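Local coordinates for Low molecular weight protein-tyrosine-phosphatase yfkJ (Bacillus subtilis, PDB 4ETM) that removes phosphate from phosphotyrosine-containing proteins as a low molecular weight protein-tyrosine phosphatase and takes part in resistance to ethanol stress, at residues K46-E49 against G50-A54; E74-R78 against E79-F83; E150-C153 against Q154-T158. All blocks are in the same frame, centred on the assembly; numbering follows the deposited sequence.

Contact 1. Residues K46-E49 against G50-A54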
ATOM      1  N   LYS A  46      24.981  11.683  15.950  1.00 34.03           N
ATOM      2  CA  LYS A  46      25.320  10.531  16.775  1.00 33.47           C
ATOM      3  C   LYS A  46      26.712  10.012  16.438  1.00 31.40           C
ATOM      4  O   LYS A  46      27.182   9.060  17.051  1.00 38.38           O
ATOM      5  CB  LYS A  46      24.291   9.415  16.574  1.00 32.59           C
ATOM      6  CG  LYS A  46      22.874   9.801  16.951  1.00 35.00           C
ATOM      7  CD  LYS A  46      22.635   9.677  18.445  1.00 42.28           C
ATOM      8  CE  LYS A  46      21.154   9.830  18.761  1.00 46.26           C
ATOM      9  NZ  LYS A  46      20.848   9.640  20.204  1.00 48.05           N
ATOM     10  N   GLY A  47      27.365  10.641  15.465  1.00 30.71           N
ATOM     11  CA  GLY A  47      28.681  10.207  15.030  1.00 30.32           C
ATOM     12  C   GLY A  47      28.630   8.893  14.269  1.00 32.28           C
ATOM     13  O   GLY A  47      29.497   8.033  14.434  1.00 35.65           O
ATOM     14  N   LEU A  48      27.610   8.731  13.428  1.00 28.82           N
ATOM     15  CA  LEU A  48      27.446   7.481  12.698  1.00 26.84           C
ATOM     16  C   LEU A  48      27.587   7.643  11.191  1.00 26.81           C
ATOM     17  O   LEU A  48      27.191   6.750  10.432  1.00 27.85           O
ATOM     18  CB  LEU A  48      26.105   6.831  13.044  1.00 26.11           C
ATOM     19  CG  LEU A  48      25.995   6.376  14.503  1.00 28.69           C
ATOM     20  CD1 LEU A  48      24.551   6.079  14.829  1.00 33.46           C
ATOM     21  CD2 LEU A  48      26.861   5.152  14.783  1.00 29.48           C
ATOM     22  N   GLU A  49      28.165   8.765  10.759  1.00 31.26           N
ATOM     23  CA  GLU A  49      28.382   9.022   9.335  1.00 36.41           C
ATOM     24  C   GLU A  49      29.199   7.930   8.651  1.00 34.46           C
ATOM     25  O   GLU A  49      29.085   7.732   7.447  1.00 40.82           O
ATOM     26  CB  GLU A  49      29.053  10.382   9.100  1.00 40.97           C
ATOM     27  CG  GLU A  49      28.154  11.577   9.333  1.00 50.23           C
ATOM     28  CD  GLU A  49      28.180  12.589   8.189  1.00 55.49           C
ATOM     29  OE1 GLU A  49      29.228  13.243   7.988  1.00 50.68           O
ATOM     30  OE2 GLU A  49      27.145  12.732   7.493  1.00 58.16           O
ATOM     31  N   GLY A  50      30.022   7.225   9.420  1.00 33.10           N
ATOM     32  CA  GLY A  50      30.872   6.189   8.865  1.00 38.04           C
ATOM     33  C   GLY A  50      30.250   4.805   8.890  1.00 37.38           C
ATOM     34  O   GLY A  50      30.877   3.831   8.461  1.00 38.08           O
ATOM     35  N   LYS A  51      29.021   4.711   9.394  1.00 29.61           N
ATOM     36  CA  LYS A  51      28.357   3.417   9.543  1.00 35.30           C
ATOM     37  C   LYS A  51      27.005   3.338   8.843  1.00 33.95           C
ATOM     38  O   LYS A  51      26.595   2.269   8.393  1.00 33.22           O
ATOM     39  CB  LYS A  51      28.177   3.071  11.021  1.00 39.14           C
ATOM     40  CG  LYS A  51      27.604   1.680  11.261  1.00 44.77           C
ATOM     41  CD  LYS A  51      28.503   0.609  10.668  1.00 42.78           C
ATOM     42  CE  LYS A  51      27.887  -0.773  10.765  1.00 42.52           C
ATOM     43  NZ  LYS A  51      28.884  -1.873  10.634  1.00 32.92           N
ATOM     44  N   ILE A  52      26.301   4.465   8.766  1.00 29.25           N
ATOM     45  CA  ILE A  52      24.981   4.493   8.140  1.00 23.97           C
ATOM     46  C   ILE A  52      24.925   5.437   6.934  1.00 24.94           C
ATOM     47  O   ILE A  52      25.368   6.580   7.015  1.00 26.86           O
ATOM     48  CB  ILE A  52      23.883   4.895   9.155  1.00 21.35           C
ATOM     49  CG1 ILE A  52      23.889   3.948  10.352  1.00 26.17           C
ATOM     50  CG2 ILE A  52      22.516   4.894   8.495  1.00 31.81           C
ATOM     51  CD1 ILE A  52      22.853   4.303  11.404  1.00 32.41           C
ATOM     52  N   LYS A  53      24.373   4.951   5.822  1.00 22.42           N
ATOM     53  CA  LYS A  53      24.201   5.763   4.627  1.00 24.64           C
ATOM     54  C   LYS A  53      22.726   5.786   4.230  1.00 19.48           C
ATOM     55  O   LYS A  53      22.060   4.753   4.266  1.00 20.97           O
ATOM     56  CB  LYS A  53      25.036   5.201   3.479  1.00 25.68           C
ATOM     57  CG  LYS A  53      25.143   6.155   2.305  1.00 34.40           C
ATOM     58  CD  LYS A  53      26.016   5.599   1.191  1.00 42.76           C
ATOM     59  CE  LYS A  53      26.094   6.574   0.024  1.00 44.13           C
ATOM     60  NZ  LYS A  53      27.032   6.097  -1.034  1.00 46.71           N
ATOM     61  N   ALA A  54      22.217   6.953   3.845  1.00 19.63           N
ATOM     62  CA  ALA A  54      20.816   7.054   3.429  1.00 17.15           C
ATOM     63  C   ALA A  54      20.666   7.583   2.000  1.00 16.65           C
ATOM     64  O   ALA A  54      21.539   8.297   1.500  1.00 20.21           O
ATOM     65  CB  ALA A  54      20.023   7.918   4.413  1.00 22.21           C
TER
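With chi1 at -57° I52 sends CG1 away from its own carbonyl carbon, and L48 turns its CG likewise; the fully extended second torsion of I52 (179°) then carries its CD1 to L48 CD1, 4.2 Å away. This loose methyl contact bridges the bend of a tight turn. The turn itself is gripped by one oxygen: L48 O accepts from K51 N at 2.9 Å and from I52 N at 3.0 Å, both fairly straight at 162°. The amide of I52 arrives nearly head-on to the carbonyl, whereas that of K51 stands above the carbonyl plane, so the two donors occupy different directions round the same acceptor. G47, with positive phi, ends the preceding helix in a Schellman motif, a conformation glycine adopts without strain. K51 bends at chi2 and leads its ammonium away from the turn, where NZ is hydrogen-bonded to the carbonyl oxygens of R15 and S17. L48 and I52 are buried and branched, which suits them to pack methyl against methyl and against the helices. The turn joins helix 31-45 to strand 52-58, an outermost strand, within this chain, of the parallel sheet; I52 rests on F39 of that helix and on L164 of helix 149-170, and L48 on Q168.

Contact 2. Residues E74-R78 against E79-F83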
ATOM      1  N   GLU A  74      12.274  24.618   1.852  1.00 21.85           N
ATOM      2  CA  GLU A  74      12.052  25.635   2.873  1.00 23.05           C
ATOM      3  C   GLU A  74      12.134  25.063   4.274  1.00 19.42           C
ATOM      4  O   GLU A  74      12.751  25.664   5.150  1.00 20.91           O
ATOM      5  CB  GLU A  74      10.710  26.335   2.679  1.00 24.61           C
ATOM      6  CG  GLU A  74      10.691  27.318   1.535  1.00 26.86           C
ATOM      7  CD  GLU A  74       9.571  28.324   1.681  1.00 41.63           C
ATOM      8  OE1 GLU A  74       8.495  28.104   1.085  1.00 42.02           O
ATOM      9  OE2 GLU A  74       9.769  29.329   2.400  1.00 45.24           O
ATOM     10  N   ILE A  75      11.529  23.893   4.467  1.00 20.14           N
ATOM     11  CA  ILE A  75      11.595  23.207   5.745  1.00 15.78           C
ATOM     12  C   ILE A  75      13.050  22.958   6.098  1.00 17.53           C
ATOM     13  O   ILE A  75      13.494  23.307   7.185  1.00 21.32           O
ATOM     14  CB  ILE A  75      10.850  21.860   5.716  1.00 17.37           C
ATOM     15  CG1 ILE A  75       9.333  22.082   5.738  1.00 18.70           C
ATOM     16  CG2 ILE A  75      11.296  20.975   6.881  1.00 18.94           C
ATOM     17  CD1 ILE A  75       8.826  22.717   7.016  1.00 24.02           C
ATOM     18  N   LEU A  76      13.791  22.373   5.161  1.00 21.85           N
ATOM     19  CA  LEU A  76      15.190  22.031   5.404  1.00 19.94           C
ATOM     20  C   LEU A  76      16.040  23.261   5.699  1.00 24.24           C
ATOM     21  O   LEU A  76      16.874  23.235   6.604  1.00 22.63           O
ATOM     22  CB  LEU A  76      15.764  21.172   4.257  1.00 20.47           C
ATOM     23  CG  LEU A  76      15.120  19.785   4.108  1.00 15.27           C
ATOM     24  CD1 LEU A  76      15.709  18.984   2.946  1.00 15.00           C
ATOM     25  CD2 LEU A  76      15.229  18.988   5.401  1.00 17.90           C
ATOM     26  N   ARG A  77      15.803  24.350   4.975  1.00 24.58           N
ATOM     27  CA  ARG A  77      16.513  25.589   5.258  1.00 28.79           C
ATOM     28  C   ARG A  77      16.264  26.023   6.694  1.00 28.37           C
ATOM     29  O   ARG A  77      17.193  26.442   7.387  1.00 30.06           O
ATOM     30  CB  ARG A  77      16.088  26.705   4.307  1.00 27.55           C
ATOM     31  CG  ARG A  77      16.626  26.557   2.897  1.00 33.11           C
ATOM     32  CD  ARG A  77      16.328  27.794   2.064  1.00 40.37           C
ATOM     33  NE  ARG A  77      16.343  27.482   0.640  1.00 45.25           N
ATOM     34  CZ  ARG A  77      15.251  27.298  -0.099  1.00 41.35           C
ATOM     35  NH1 ARG A  77      14.048  27.415   0.448  1.00 43.14           N
ATOM     36  NH2 ARG A  77      15.363  27.008  -1.388  1.00 39.56           N
ATOM     37  N   ARG A  78      15.010  25.922   7.135  1.00 25.53           N
ATOM     38  CA  ARG A  78      14.661  26.304   8.498  1.00 27.45           C
ATOM     39  C   ARG A  78      15.421  25.465   9.500  1.00 25.26           C
ATOM     40  O   ARG A  78      15.943  25.977  10.492  1.00 29.78           O
ATOM     41  CB  ARG A  78      13.169  26.146   8.757  1.00 37.16           C
ATOM     42  CG  ARG A  78      12.865  26.117  10.241  1.00 41.81           C
ATOM     43  CD  ARG A  78      11.402  26.041  10.524  1.00 33.46           C
ATOM     44  NE  ARG A  78      10.894  24.679  10.621  1.00 25.97           N
ATOM     45  CZ  ARG A  78       9.603  24.396  10.530  1.00 18.39           C
ATOM     46  NH1 ARG A  78       8.744  25.383  10.315  1.00 24.37           N
ATOM     47  NH2 ARG A  78       9.171  23.151  10.633  1.00 26.94           N
ATOM     48  N   GLU A  79      15.498  24.170   9.231  1.00 26.39           N
ATOM     49  CA  GLU A  79      16.183  23.257  10.129  1.00 26.73           C
ATOM     50  C   GLU A  79      17.696  23.353   9.974  1.00 29.06           C
ATOM     51  O   GLU A  79      18.439  22.664  10.671  1.00 30.63           O
ATOM     52  CB  GLU A  79      15.726  21.822   9.878  1.00 22.86           C
ATOM     53  CG  GLU A  79      14.213  21.635   9.949  1.00 25.80           C
ATOM     54  CD  GLU A  79      13.693  21.659  11.369  1.00 31.76           C
ATOM     55  OE1 GLU A  79      14.400  21.146  12.268  1.00 28.92           O
ATOM     56  OE2 GLU A  79      12.582  22.192  11.589  1.00 35.25           O
ATOM     57  N   GLY A  80      18.148  24.194   9.050  1.00 26.99           N
ATOM     58  CA  GLY A  80      19.570  24.322   8.776  1.00 32.25           C
ATOM     59  C   GLY A  80      20.192  23.018   8.303  1.00 32.32           C
ATOM     60  O   GLY A  80      21.341  22.697   8.638  1.00 28.56           O
ATOM     61  N   ILE A  81      19.421  22.255   7.531  1.00 28.85           N
ATOM     62  CA  ILE A  81      19.879  20.990   6.994  1.00 27.99           C
ATOM     63  C   ILE A  81      20.105  21.095   5.486  1.00 29.14           C
ATOM     64  O   ILE A  81      19.263  21.612   4.757  1.00 26.33           O
ATOM     65  CB  ILE A  81      18.856  19.881   7.287  1.00 28.09           C
ATOM     66  CG1 ILE A  81      18.813  19.597   8.788  1.00 30.03           C
ATOM     67  CG2 ILE A  81      19.173  18.620   6.488  1.00 27.03           C
ATOM     68  CD1 ILE A  81      17.702  18.659   9.206  1.00 33.88           C
ATOM     69  N   SER A  82      21.250  20.601   5.028  1.00 28.68           N
ATOM     70  CA  SER A  82      21.607  20.669   3.616  1.00 30.81           C
ATOM     71  C   SER A  82      20.874  19.624   2.772  1.00 33.57           C
ATOM     72  O   SER A  82      20.440  18.592   3.283  1.00 30.06           O
ATOM     73  CB  SER A  82      23.118  20.498   3.449  1.00 40.84           C
ATOM     74  OG  SER A  82      23.451  20.265   2.092  1.00 41.35           O
ATOM     75  N   PHE A  83      20.744  19.905   1.480  1.00 33.58           N
ATOM     76  CA  PHE A  83      20.202  18.941   0.520  1.00 27.80           C
ATOM     77  C   PHE A  83      20.917  19.039  -0.817  1.00 25.61           C
ATOM     78  O   PHE A  83      20.357  18.681  -1.853  1.00 28.12           O
ATOM     79  CB  PHE A  83      18.691  19.103   0.324  1.00 21.35           C
ATOM     80  CG  PHE A  83      18.248  20.526   0.104  1.00 24.36           C
ATOM     81  CD1 PHE A  83      18.018  21.368   1.184  1.00 26.94           C
ATOM     82  CD2 PHE A  83      18.045  21.019  -1.176  1.00 26.46           C
ATOM     83  CE1 PHE A  83      17.609  22.678   0.982  1.00 21.14           C
ATOM     84  CE2 PHE A  83      17.642  22.328  -1.375  1.00 25.60           C
ATOM     85  CZ  PHE A  83      17.417  23.148  -0.296  1.00 22.69           C
TER
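The guanidinium of R78 has CD1 of I75 on one face, 3.6 Å from the plane and nearer its border than its middle, while E79 OE2 lies at its edge, close to the plane. There R78 NE donates to E79 OE2 at 3.2 Å in a salt bridge with an angle of 163°; the carboxylate is met on its anti side and turned 78° from the guanidinium. The two side chains run alongside each other, E79 folding back at chi2 (-75°) to bring OE2 to the arginine. The F83 ring has R77 CG near its edge, and its CD1 is 3.8 Å from L76 CD1, which approaches obliquely. At the same end the helix closes in a Schellman motif: I81 N bonds to L76 O at 2.9 Å and G80 N to R77 O at 3.0 Å, with G80 taking the positive phi that glycine tolerates easily. The apolar contact that accompanies this motif joins I81, just past the glycine, to L76 in the last turn, branched methyls meeting at CG2 and CD2 (4.1 Å). This C-terminal end of helix 70-78 packs against two others: L76 and I81 on A37 of helix 31-45, and I75, R78 and E79 on C153 of helix 149-170, where E150 forms a salt bridge with R78 NH1.

Contact 3. Residues E150-C153 against Q154-T158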
ATOM      1  N   GLU A 150       4.345  21.558   7.132  1.00 18.23           N
ATOM      2  CA  GLU A 150       4.661  21.638   8.552  1.00 18.58           C
ATOM      3  C   GLU A 150       4.388  20.319   9.278  1.00 19.08           C
ATOM      4  O   GLU A 150       5.224  19.861  10.060  1.00 17.79           O
ATOM      5  CB  GLU A 150       3.897  22.772   9.217  1.00 18.60           C
ATOM      6  CG  GLU A 150       4.429  24.143   8.878  1.00 23.78           C
ATOM      7  CD  GLU A 150       5.591  24.570   9.748  1.00 24.56           C
ATOM      8  OE1 GLU A 150       5.935  25.771   9.745  1.00 30.18           O
ATOM      9  OE2 GLU A 150       6.147  23.717  10.460  1.00 28.99           O
ATOM     10  N   GLU A 151       3.243  19.688   9.018  1.00 17.93           N
ATOM     11  CA  GLU A 151       2.907  18.472   9.757  1.00 20.44           C
ATOM     12  C   GLU A 151       3.770  17.306   9.266  1.00 17.24           C
ATOM     13  O   GLU A 151       4.067  16.392  10.032  1.00 19.27           O
ATOM     14  CB  GLU A 151       1.418  18.140   9.645  1.00 25.79           C
ATOM     15  CG  GLU A 151       0.990  17.615   8.294  1.00 22.43           C
ATOM     16  CD  GLU A 151      -0.476  17.183   8.253  1.00 27.56           C
ATOM     17  OE1 GLU A 151      -0.939  16.790   7.163  1.00 27.27           O
ATOM     18  OE2 GLU A 151      -1.160  17.232   9.300  1.00 29.67           O
ATOM     19  N   VAL A 152       4.169  17.358   7.993  1.00 16.62           N
ATOM     20  CA  VAL A 152       5.057  16.352   7.415  1.00 12.46           C
ATOM     21  C   VAL A 152       6.429  16.460   8.082  1.00 14.00           C
ATOM     22  O   VAL A 152       7.014  15.459   8.466  1.00 16.56           O
ATOM     23  CB  VAL A 152       5.161  16.499   5.880  1.00 15.18           C
ATOM     24  CG1 VAL A 152       6.286  15.652   5.333  1.00 14.57           C
ATOM     25  CG2 VAL A 152       3.847  16.096   5.240  1.00 14.12           C
ATOM     26  N   CYS A 153       6.930  17.685   8.249  1.00 14.29           N
ATOM     27  CA  CYS A 153       8.175  17.888   8.987  1.00 14.51           C
ATOM     28  C   CYS A 153       8.113  17.273  10.390  1.00 15.91           C
ATOM     29  O   CYS A 153       9.023  16.541  10.798  1.00 18.37           O
ATOM     30  CB  CYS A 153       8.486  19.384   9.096  1.00 15.15           C
ATOM     31  SG  CYS A 153       9.997  19.777  10.022  1.00 21.11           S
ATOM     32  N   GLN A 154       7.045  17.563  11.126  1.00 15.61           N
ATOM     33  CA  GLN A 154       6.922  17.053  12.486  1.00 16.68           C
ATOM     34  C   GLN A 154       6.927  15.533  12.508  1.00 17.36           C
ATOM     35  O   GLN A 154       7.641  14.922  13.306  1.00 22.11           O
ATOM     36  CB  GLN A 154       5.674  17.603  13.189  1.00 25.49           C
ATOM     37  CG  GLN A 154       5.872  18.993  13.767  1.00 36.96           C
ATOM     38  CD  GLN A 154       4.596  19.594  14.340  1.00 46.64           C
ATOM     39  OE1 GLN A 154       3.547  18.946  14.376  1.00 52.66           O
ATOM     40  NE2 GLN A 154       4.684  20.845  14.788  1.00 41.07           N
ATOM     41  N   LEU A 155       6.149  14.936  11.614  1.00 15.79           N
ATOM     42  CA  LEU A 155       6.052  13.484  11.538  1.00 17.75           C
ATOM     43  C   LEU A 155       7.378  12.847  11.145  1.00 20.86           C
ATOM     44  O   LEU A 155       7.776  11.837  11.707  1.00 19.37           O
ATOM     45  CB  LEU A 155       4.953  13.082  10.557  1.00 18.34           C
ATOM     46  CG  LEU A 155       3.534  13.388  11.037  1.00 19.88           C
ATOM     47  CD1 LEU A 155       2.561  13.219   9.899  1.00 19.84           C
ATOM     48  CD2 LEU A 155       3.159  12.484  12.208  1.00 18.28           C
ATOM     49  N   ILE A 156       8.061  13.443  10.175  1.00 14.92           N
ATOM     50  CA  ILE A 156       9.284  12.852   9.671  1.00 14.42           C
ATOM     51  C   ILE A 156      10.420  13.012  10.685  1.00 16.73           C
ATOM     52  O   ILE A 156      11.265  12.120  10.798  1.00 17.63           O
ATOM     53  CB  ILE A 156       9.642  13.395   8.286  1.00 13.15           C
ATOM     54  CG1 ILE A 156       8.685  12.800   7.249  1.00 12.42           C
ATOM     55  CG2 ILE A 156      11.063  13.055   7.930  1.00 15.21           C
ATOM     56  CD1 ILE A 156       8.945  13.281   5.811  1.00 12.39           C
ATOM     57  N   LYS A 157      10.414  14.108  11.452  1.00 16.85           N
ATOM     58  CA  LYS A 157      11.396  14.248  12.525  1.00 18.43           C
ATOM     59  C   LYS A 157      11.289  13.135  13.561  1.00 20.84           C
ATOM     60  O   LYS A 157      12.278  12.477  13.857  1.00 22.83           O
ATOM     61  CB  LYS A 157      11.309  15.617  13.200  1.00 17.96           C
ATOM     62  CG  LYS A 157      11.937  16.729  12.374  1.00 27.71           C
ATOM     63  CD  LYS A 157      11.757  18.090  13.008  1.00 24.16           C
ATOM     64  CE  LYS A 157      12.542  18.212  14.297  1.00 28.67           C
ATOM     65  NZ  LYS A 157      12.376  19.569  14.885  1.00 37.96           N
ATOM     66  N   THR A 158      10.095  12.925  14.102  1.00 20.03           N
ATOM     67  CA  THR A 158       9.909  11.898  15.124  1.00 23.16           C
ATOM     68  C   THR A 158      10.150  10.498  14.557  1.00 22.10           C
ATOM     69  O   THR A 158      10.753   9.641  15.207  1.00 25.17           O
ATOM     70  CB  THR A 158       8.516  11.987  15.785  1.00 31.73           C
ATOM     71  OG1 THR A 158       7.495  11.753  14.813  1.00 45.49           O
ATOM     72  CG2 THR A 158       8.316  13.358  16.383  1.00 27.37           C
TER
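Two successive turns of the long helix 149-170 make this contact, and V152 to I156 is its apolar side. The two side chains lie alongside each other and point the same way, V152 CG1 reaching I156 CD1 at 3.6 Å. Valine holds CG1 anti to the backbone N (chi1 168°), and in isoleucine a chi2 of 180° extends the chain outward and back toward the preceding turn to meet it. The regular i to i+4 bonds of an alpha-helix run through the contact: I156 N to V152 O is 2.8 Å, K157 N to C153 O 2.9 Å, and Q154 and L155 bond likewise to E150 and E151. V152 also packs against R31, about 4 Å between side chains, and lies about 7 Å from that of the proton donor D142, which places this face of the helix beside the active site. One turn on, I156 continues it against A35 and I38 of helix 31-45. On another side C153 SG meets K157 CD at 3.9 Å, the lysine then bending at chi3 (67°). A cysteine is small and apolar enough to be buried there among I75 and R78 of helix 70-78. L155 folds against the preceding turn, its CG 3.2 Å from E151 O, and with E151 faces P141.

Following the chain from the N terminus, contact 1 turns the end of helix 31-45 into strand 52-58, contact 2 finishes helix 70-78 and begins the loop leading to helix 93-98, and contact 3 lies within the long helix 149-170. The three are in series: each closes before the next opens, with none nesting or crossing. Contact 1 stands apart, about 10 Å at nearest atoms from both others. Contacts 2 and 3 touch: the salt bridge of R78 with E150, together with I75 CG2 against C153 SG at 3.6 Å, ties helix 70-78 to helix 149-170. Helix 31-45 packs against residues of all three.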